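Local atomic coordinates of alcohol dehydrogenase, zinc-containing (Streptococcus pneumoniae serotype 2, PDB entry 5YLN), a protein that binds zinc ions and probably catalyses the NAD+-dependent interconversion of alcohols with aldehydes or ketones. Residues E142-E147 with K307-H312; K325-E330 with E350-E355. One frame throughout, in Å; residues are numbered along the deposited sequence.

Contact 1. Residues E142-E147 with K307-H312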
ATOM      1  N   GLU A 142     -31.643 -16.351 -11.946  1.00 72.32           N
ATOM      2  CA  GLU A 142     -31.993 -17.065 -13.175  1.00 78.25           C
ATOM      3  C   GLU A 142     -31.638 -16.288 -14.434  1.00 70.28           C
ATOM      4  O   GLU A 142     -31.704 -16.851 -15.528  1.00 64.08           O
ATOM      5  CB  GLU A 142     -33.488 -17.405 -13.198  1.00 84.15           C
ATOM      6  CG  GLU A 142     -33.948 -18.353 -12.096  1.00 90.92           C
ATOM      7  CD  GLU A 142     -35.353 -18.891 -12.329  1.00 96.51           C
ATOM      8  OE1 GLU A 142     -35.738 -19.054 -13.510  1.00 96.61           O
ATOM      9  OE2 GLU A 142     -36.071 -19.149 -11.335  1.00 98.12           O
ATOM     10  N   ASP A 143     -31.254 -15.019 -14.309  1.00 73.30           N
ATOM     11  CA  ASP A 143     -30.961 -14.190 -15.473  1.00 83.67           C
ATOM     12  C   ASP A 143     -29.557 -14.415 -16.030  1.00 76.49           C
ATOM     13  O   ASP A 143     -29.280 -14.023 -17.171  1.00 72.68           O
ATOM     14  CB  ASP A 143     -31.141 -12.713 -15.101  1.00 96.34           C
ATOM     15  CG  ASP A 143     -31.049 -11.785 -16.300  1.00107.03           C
ATOM     16  OD1 ASP A 143     -31.421 -12.210 -17.417  1.00109.42           O
ATOM     17  OD2 ASP A 143     -30.597 -10.631 -16.119  1.00109.91           O
ATOM     18  N   LEU A 144     -28.663 -15.024 -15.261  1.00 66.33           N
ATOM     19  CA  LEU A 144     -27.274 -15.138 -15.662  1.00 56.59           C
ATOM     20  C   LEU A 144     -26.979 -16.521 -16.228  1.00 44.20           C
ATOM     21  O   LEU A 144     -27.540 -17.531 -15.797  1.00 47.69           O
ATOM     22  CB  LEU A 144     -26.343 -14.834 -14.484  1.00 63.43           C
ATOM     23  CG  LEU A 144     -26.336 -13.387 -13.974  1.00 68.02           C
ATOM     24  CD1 LEU A 144     -25.248 -13.172 -12.925  1.00 68.61           C
ATOM     25  CD2 LEU A 144     -26.181 -12.400 -15.130  1.00 68.18           C
ATOM     26  N   SER A 145     -26.091 -16.546 -17.213  1.00 37.40           N
ATOM     27  CA  SER A 145     -25.609 -17.786 -17.800  1.00 42.80           C
ATOM     28  C   SER A 145     -24.657 -18.514 -16.847  1.00 41.79           C
ATOM     29  O   SER A 145     -23.958 -17.898 -16.034  1.00 36.15           O
ATOM     30  CB  SER A 145     -24.891 -17.499 -19.118  1.00 41.00           C
ATOM     31  OG  SER A 145     -23.654 -16.849 -18.857  1.00 41.99           O
ATOM     32  N   ASP A 146     -24.641 -19.846 -16.970  1.00 40.95           N
ATOM     33  CA  ASP A 146     -23.743 -20.687 -16.177  1.00 41.01           C
ATOM     34  C   ASP A 146     -22.290 -20.257 -16.338  1.00 30.97           C
ATOM     35  O   ASP A 146     -21.542 -20.204 -15.361  1.00 40.32           O
ATOM     36  CB  ASP A 146     -23.904 -22.148 -16.589  1.00 42.25           C
ATOM     37  CG  ASP A 146     -25.214 -22.779 -16.093  1.00 50.27           C
ATOM     38  OD1 ASP A 146     -26.047 -22.091 -15.455  1.00 50.46           O
ATOM     39  OD2 ASP A 146     -25.393 -23.995 -16.331  1.00 52.34           O
ATOM     40  N   GLU A 147     -21.888 -19.909 -17.560  1.00 32.45           N
ATOM     41  CA  GLU A 147     -20.503 -19.529 -17.802  1.00 37.77           C
ATOM     42  C   GLU A 147     -20.147 -18.259 -17.049  1.00 38.11           C
ATOM     43  O   GLU A 147     -19.035 -18.129 -16.528  1.00 37.57           O
ATOM     44  CB  GLU A 147     -20.259 -19.350 -19.302  1.00 42.56           C
ATOM     45  CG  GLU A 147     -20.310 -20.644 -20.112  1.00 57.94           C
ATOM     46  CD  GLU A 147     -21.711 -21.231 -20.211  1.00 66.55           C
ATOM     47  OE1 GLU A 147     -21.869 -22.429 -19.900  1.00 69.11           O
ATOM     48  OE2 GLU A 147     -22.653 -20.494 -20.581  1.00 64.88           O
ATOM     49  N   LYS A 307     -25.348  -8.264  -8.497  1.00 47.43           N
ATOM     50  CA  LYS A 307     -26.226  -7.150  -8.850  1.00 44.32           C
ATOM     51  C   LYS A 307     -25.721  -6.435 -10.099  1.00 41.88           C
ATOM     52  O   LYS A 307     -26.485  -6.192 -11.040  1.00 37.71           O
ATOM     53  CB  LYS A 307     -26.344  -6.165  -7.682  1.00 40.92           C
ATOM     54  CG  LYS A 307     -27.121  -6.660  -6.459  1.00 46.00           C
ATOM     55  CD  LYS A 307     -27.461  -5.460  -5.541  1.00 49.62           C
ATOM     56  CE  LYS A 307     -27.767  -5.875  -4.118  1.00 46.22           C
ATOM     57  NZ  LYS A 307     -27.144  -4.920  -3.141  1.00 47.79           N
ATOM     58  N   ALA A 308     -24.423  -6.121 -10.138  1.00 40.17           N
ATOM     59  CA  ALA A 308     -23.847  -5.425 -11.280  1.00 47.79           C
ATOM     60  C   ALA A 308     -23.767  -6.289 -12.548  1.00 56.42           C
ATOM     61  O   ALA A 308     -23.325  -5.765 -13.574  1.00 68.82           O
ATOM     62  CB  ALA A 308     -22.452  -4.882 -10.920  1.00 45.28           C
ATOM     63  N   LEU A 309     -24.184  -7.563 -12.516  1.00 44.58           N
ATOM     64  CA  LEU A 309     -24.209  -8.414 -13.704  1.00 59.58           C
ATOM     65  C   LEU A 309     -25.609  -8.694 -14.227  1.00 69.89           C
ATOM     66  O   LEU A 309     -25.782  -8.835 -15.439  1.00 63.63           O
ATOM     67  CB  LEU A 309     -23.524  -9.762 -13.428  1.00 53.64           C
ATOM     68  CG  LEU A 309     -22.007  -9.813 -13.258  1.00 46.80           C
ATOM     69  CD1 LEU A 309     -21.552 -11.260 -13.271  1.00 51.30           C
ATOM     70  CD2 LEU A 309     -21.286  -8.969 -14.320  1.00 41.67           C
ATOM     71  N   GLU A 310     -26.599  -8.843 -13.335  1.00 75.62           N
ATOM     72  CA  GLU A 310     -27.983  -9.004 -13.771  1.00 80.96           C
ATOM     73  C   GLU A 310     -28.443  -7.811 -14.593  1.00 70.96           C
ATOM     74  O   GLU A 310     -29.347  -7.939 -15.426  1.00 70.60           O
ATOM     75  CB  GLU A 310     -28.906  -9.177 -12.561  1.00 92.01           C
ATOM     76  CG  GLU A 310     -28.507 -10.276 -11.584  1.00 98.11           C
ATOM     77  CD  GLU A 310     -29.275 -10.177 -10.270  1.00 98.57           C
ATOM     78  OE1 GLU A 310     -30.451  -9.751 -10.302  1.00 99.06           O
ATOM     79  OE2 GLU A 310     -28.704 -10.510  -9.207  1.00 95.73           O
ATOM     80  N   SER A 311     -27.837  -6.649 -14.358  1.00 64.37           N
ATOM     81  CA  SER A 311     -28.058  -5.442 -15.138  1.00 68.47           C
ATOM     82  C   SER A 311     -27.301  -5.439 -16.459  1.00 75.00           C
ATOM     83  O   SER A 311     -27.487  -4.513 -17.255  1.00 81.92           O
ATOM     84  CB  SER A 311     -27.637  -4.225 -14.320  1.00 67.45           C
ATOM     85  OG  SER A 311     -26.223  -4.177 -14.180  1.00 56.75           O
ATOM     86  N   HIS A 312     -26.431  -6.421 -16.688  1.00 79.88           N
ATOM     87  CA  HIS A 312     -25.699  -6.572 -17.949  1.00 79.78           C
ATOM     88  C   HIS A 312     -24.817  -5.364 -18.255  1.00 83.92           C
ATOM     89  O   HIS A 312     -24.708  -4.933 -19.403  1.00 82.94           O
ATOM     90  CB  HIS A 312     -26.656  -6.867 -19.104  1.00 76.68           C
ATOM     91  CG  HIS A 312     -27.392  -8.160 -18.943  1.00 74.33           C
ATOM     92  ND1 HIS A 312     -26.778  -9.386 -19.089  1.00 74.94           N
ATOM     93  CD2 HIS A 312     -28.679  -8.420 -18.614  1.00 74.89           C
ATOM     94  CE1 HIS A 312     -27.659 -10.346 -18.870  1.00 75.20           C
ATOM     95  NE2 HIS A 312     -28.820  -9.786 -18.582  1.00 74.64           N
TER
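Asp-143 and Leu-144 bring two different side chains against the C-terminal end of helix 302-310, one polar and one apolar. Asp-143 CG lies anti to its backbone N (chi1 -172°), which carries the carboxylate out toward the helix end. There it meets His-312 tip to tip. His-312 NE2 donates to Asp-143 OD2 at 3.2 Å, but the N-H...O angle of 125° marks this as a weak, bent bond. The carboxylate and imidazole planes stand 87° apart, and Asp-143 OD1 lies in the ring plane at its edge, 3.7 Å from His-312 NE2. At His-312 the backbone leaves helical geometry with positive phi, which helps bring the ring toward Asp-143; its N still binds Leu-309 O, and that same carbonyl oxygen sits over one ring face, offset toward the rim. Asp-143 OD2 is also only 3.0 Å from Glu-310 O. Both are acceptors, so the approach is probably unfavourable, though positive charge on His-312 could ease it. In the fold, residues 142-147 run from strand 137-139 of the GroES-like part into helix 146-151, while helix 302-310 follows 291-293, an outermost strand of the Rossmann-type parallel sheet. Ser-145 N-caps helix 146-151 through its OG, bonded to Ala-148 N. Leu-144 CG lies anti to its own carbonyl carbon, and the side chain crosses that of Leu-309 at roughly a right angle. Its branches divide the work: Leu-144 CD1 packs on Leu-309 CB at 3.9 Å, whereas Leu-144 CD2 rests 3.6 Å from Leu-309 O. Alongside, the extended Glu-310 chain offers aliphatic carbon, its CG 4.5 Å from Leu-144 CG, and it also touches Pro-141. Its charged tip is held off, with Glu-310 OE1 5.9 Å from Asp-143 OD2.

Contact 2. Residues K325-E330 with E350-E355; sequences KLSEIE and ENDISE
A parallel bridge pairs Lys-325 with Glu-350, their CA atoms 4.9 Å apart, and Leu-326 N donates to Glu-350 O at 2.8 Å from above the carbonyl plane. Past this point the grip passes to Asp-352. Its CG takes the crowded position between backbone N and carbonyl carbon (chi1 62°), turning the carboxylate back on the 3-10 turn at 326-327. Asp-352 OD2 receives Ser-327 OG at 2.8 Å on its syn lone pair, and Asp-352 OD1 accepts a weak bond from Ser-327 N at 3.3 Å, so both oxygens engage one residue, OD1 loosely. The extended Lys-325 chain crosses Asp-352 at about a right angle, bringing Lys-325 CD to 3.2 Å from Asp-352 OD2; Lys-325 NZ stays 5.0 Å from Asp-352 OD2, so the pairing of charges is at most long-range. Next to this grip, Leu-326 lies side by side with Asn-351, pointing the same way, and Leu-326 CG meets Ile-353 CD1 at 4.2 Å. Asn-351 OD1 accepts from Ile-353 N, in the carbonyl plane, and from Ser-354 N, while ND2 binds Ser-354 OG and Ile-36 O. This Asx turn ends strand 347-350, the second strand of a beta-alpha-beta unit whose first is 322-325.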
ATOM      1  N   LYS A 325     -16.374 -31.877 -21.143  1.00 38.58           N
ATOM      2  CA  LYS A 325     -17.048 -32.759 -20.212  1.00 38.24           C
ATOM      3  C   LYS A 325     -16.099 -33.086 -19.073  1.00 35.57           C
ATOM      4  O   LYS A 325     -14.879 -33.136 -19.256  1.00 38.67           O
ATOM      5  CB  LYS A 325     -17.500 -34.048 -20.919  1.00 43.03           C
ATOM      6  CG  LYS A 325     -18.602 -33.854 -21.975  1.00 46.97           C
ATOM      7  CD  LYS A 325     -19.004 -35.175 -22.654  1.00 47.83           C
ATOM      8  CE  LYS A 325     -20.053 -34.919 -23.752  1.00 52.29           C
ATOM      9  NZ  LYS A 325     -20.368 -36.119 -24.618  1.00 52.99           N
ATOM     10  N   LEU A 326     -16.672 -33.310 -17.886  1.00 37.92           N
ATOM     11  CA  LEU A 326     -15.860 -33.676 -16.725  1.00 41.47           C
ATOM     12  C   LEU A 326     -15.010 -34.914 -17.010  1.00 36.16           C
ATOM     13  O   LEU A 326     -13.826 -34.957 -16.655  1.00 41.08           O
ATOM     14  CB  LEU A 326     -16.763 -33.879 -15.496  1.00 37.00           C
ATOM     15  CG  LEU A 326     -16.184 -34.356 -14.154  1.00 40.13           C
ATOM     16  CD1 LEU A 326     -14.921 -33.582 -13.758  1.00 39.78           C
ATOM     17  CD2 LEU A 326     -17.245 -34.247 -13.047  1.00 38.09           C
ATOM     18  N   SER A 327     -15.582 -35.916 -17.681  1.00 35.39           N
ATOM     19  CA  SER A 327     -14.818 -37.119 -17.993  1.00 46.16           C
ATOM     20  C   SER A 327     -13.675 -36.834 -18.954  1.00 47.38           C
ATOM     21  O   SER A 327     -12.782 -37.672 -19.107  1.00 43.33           O
ATOM     22  CB  SER A 327     -15.729 -38.182 -18.590  1.00 36.89           C
ATOM     23  OG  SER A 327     -16.444 -37.631 -19.673  1.00 36.86           O
ATOM     24  N   GLU A 328     -13.686 -35.677 -19.612  1.00 48.54           N
ATOM     25  CA  GLU A 328     -12.586 -35.277 -20.474  1.00 49.86           C
ATOM     26  C   GLU A 328     -11.752 -34.169 -19.829  1.00 44.45           C
ATOM     27  O   GLU A 328     -11.146 -33.357 -20.529  1.00 41.44           O
ATOM     28  CB  GLU A 328     -13.109 -34.843 -21.844  1.00 55.33           C
ATOM     29  CG  GLU A 328     -13.945 -35.908 -22.589  1.00 65.73           C
ATOM     30  CD  GLU A 328     -13.111 -37.076 -23.162  1.00 79.34           C
ATOM     31  OE1 GLU A 328     -11.877 -37.095 -22.963  1.00 83.07           O
ATOM     32  OE2 GLU A 328     -13.692 -37.979 -23.818  1.00 77.32           O
ATOM     33  N   ILE A 329     -11.709 -34.133 -18.493  1.00 35.62           N
ATOM     34  CA  ILE A 329     -10.986 -33.070 -17.802  1.00 39.91           C
ATOM     35  C   ILE A 329      -9.496 -33.073 -18.154  1.00 41.30           C
ATOM     36  O   ILE A 329      -8.878 -32.005 -18.219  1.00 40.60           O
ATOM     37  CB  ILE A 329     -11.216 -33.177 -16.283  1.00 38.38           C
ATOM     38  CG1 ILE A 329     -10.579 -31.991 -15.581  1.00 33.24           C
ATOM     39  CG2 ILE A 329     -10.656 -34.501 -15.757  1.00 37.78           C
ATOM     40  CD1 ILE A 329     -11.322 -31.515 -14.347  1.00 35.65           C
ATOM     41  N   GLU A 330      -8.904 -34.248 -18.411  1.00 35.32           N
ATOM     42  CA  GLU A 330      -7.518 -34.304 -18.883  1.00 42.81           C
ATOM     43  C   GLU A 330      -7.316 -33.457 -20.135  1.00 42.21           C
ATOM     44  O   GLU A 330      -6.344 -32.709 -20.242  1.00 45.31           O
ATOM     45  CB  GLU A 330      -7.093 -35.749 -19.176  1.00 49.21           C
ATOM     46  CG  GLU A 330      -7.128 -36.696 -17.995  1.00 63.91           C
ATOM     47  CD  GLU A 330      -5.763 -37.285 -17.664  1.00 77.18           C
ATOM     48  OE1 GLU A 330      -4.806 -37.069 -18.440  1.00 81.86           O
ATOM     49  OE2 GLU A 330      -5.645 -37.961 -16.619  1.00 77.04           O
ATOM     50  N   GLU A 350     -18.267 -29.369 -17.738  1.00 32.12           N
ATOM     51  CA  GLU A 350     -19.634 -29.713 -17.363  1.00 39.64           C
ATOM     52  C   GLU A 350     -19.710 -31.155 -16.881  1.00 33.14           C
ATOM     53  O   GLU A 350     -19.167 -32.055 -17.525  1.00 34.14           O
ATOM     54  CB  GLU A 350     -20.595 -29.515 -18.537  1.00 45.09           C
ATOM     55  CG  GLU A 350     -22.045 -29.575 -18.111  1.00 51.43           C
ATOM     56  CD  GLU A 350     -22.998 -29.360 -19.260  1.00 63.41           C
ATOM     57  OE1 GLU A 350     -22.536 -29.239 -20.416  1.00 69.08           O
ATOM     58  OE2 GLU A 350     -24.215 -29.312 -19.000  1.00 68.60           O
ATOM     59  N   ASN A 351     -20.410 -31.368 -15.770  1.00 35.03           N
ATOM     60  CA  ASN A 351     -20.529 -32.687 -15.147  1.00 37.11           C
ATOM     61  C   ASN A 351     -21.474 -33.549 -15.986  1.00 43.87           C
ATOM     62  O   ASN A 351     -22.699 -33.490 -15.840  1.00 39.64           O
ATOM     63  CB  ASN A 351     -21.018 -32.564 -13.708  1.00 35.74           C
ATOM     64  CG  ASN A 351     -21.112 -33.912 -12.994  1.00 33.31           C
ATOM     65  OD1 ASN A 351     -20.950 -34.979 -13.611  1.00 33.99           O
ATOM     66  ND2 ASN A 351     -21.383 -33.872 -11.704  1.00 33.07           N
ATOM     67  N   ASP A 352     -20.896 -34.370 -16.856  1.00 37.68           N
ATOM     68  CA  ASP A 352     -21.641 -35.296 -17.694  1.00 35.14           C
ATOM     69  C   ASP A 352     -21.792 -36.665 -17.046  1.00 48.04           C
ATOM     70  O   ASP A 352     -22.271 -37.590 -17.702  1.00 36.47           O
ATOM     71  CB  ASP A 352     -20.955 -35.453 -19.060  1.00 41.75           C
ATOM     72  CG  ASP A 352     -19.542 -36.047 -18.946  1.00 41.13           C
ATOM     73  OD1 ASP A 352     -18.874 -35.769 -17.922  1.00 42.08           O
ATOM     74  OD2 ASP A 352     -19.096 -36.780 -19.871  1.00 45.52           O
ATOM     75  N   ILE A 353     -21.392 -36.819 -15.786  1.00 48.94           N
ATOM     76  CA  ILE A 353     -21.338 -38.124 -15.137  1.00 45.24           C
ATOM     77  C   ILE A 353     -22.482 -38.311 -14.153  1.00 41.76           C
ATOM     78  O   ILE A 353     -23.117 -39.363 -14.138  1.00 44.34           O
ATOM     79  CB  ILE A 353     -19.967 -38.328 -14.443  1.00 47.48           C
ATOM     80  CG1 ILE A 353     -18.823 -38.263 -15.466  1.00 46.02           C
ATOM     81  CG2 ILE A 353     -19.933 -39.677 -13.693  1.00 39.26           C
ATOM     82  CD1 ILE A 353     -17.421 -38.315 -14.865  1.00 36.98           C
ATOM     83  N   SER A 354     -22.771 -37.296 -13.343  1.00 36.42           N
ATOM     84  CA  SER A 354     -23.689 -37.466 -12.229  1.00 40.21           C
ATOM     85  C   SER A 354     -25.146 -37.485 -12.692  1.00 47.33           C
ATOM     86  O   SER A 354     -25.529 -36.802 -13.647  1.00 51.06           O
ATOM     87  CB  SER A 354     -23.491 -36.349 -11.206  1.00 41.49           C
ATOM     88  OG  SER A 354     -22.158 -36.297 -10.711  1.00 46.86           O
ATOM     89  N   GLU A 355     -25.958 -38.280 -11.998  1.00 46.36           N
ATOM     90  CA  GLU A 355     -27.408 -38.229 -12.093  1.00 55.20           C
ATOM     91  C   GLU A 355     -27.986 -37.496 -10.885  1.00 62.65           C
ATOM     92  O   GLU A 355     -27.400 -37.500  -9.799  1.00 68.84           O
ATOM     93  CB  GLU A 355     -28.003 -39.632 -12.174  1.00 54.82           C
ATOM     94  CG  GLU A 355     -28.512 -40.012 -13.550  1.00 65.00           C
ATOM     95  CD  GLU A 355     -28.875 -41.480 -13.631  1.00 80.27           C
ATOM     96  OE1 GLU A 355     -28.222 -42.290 -12.932  1.00 80.74           O
ATOM     97  OE2 GLU A 355     -29.813 -41.823 -14.385  1.00 88.35           O
TER

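From the N terminus, strands 4-12 and 15-22 come first, then the mixed sheet begins with 33-39, and its strand 137-139 leads into 142-147. Contact 1 then closes a loop of about 160 residues that contains the whole six-stranded parallel sheet, bringing the chain back through helix 302-310 to the GroES-like part. Contact 2 opens only afterwards and closes a much shorter loop, in which helices 329-337 and 339-342 connect two parallel strands of the mixed sheet. The two loops therefore run in series, neither nested nor crossing. The centres of contact 1 and contact 2 are about 24 Å apart. Contact 1 spans two parts of the fold; contact 2 lies within one.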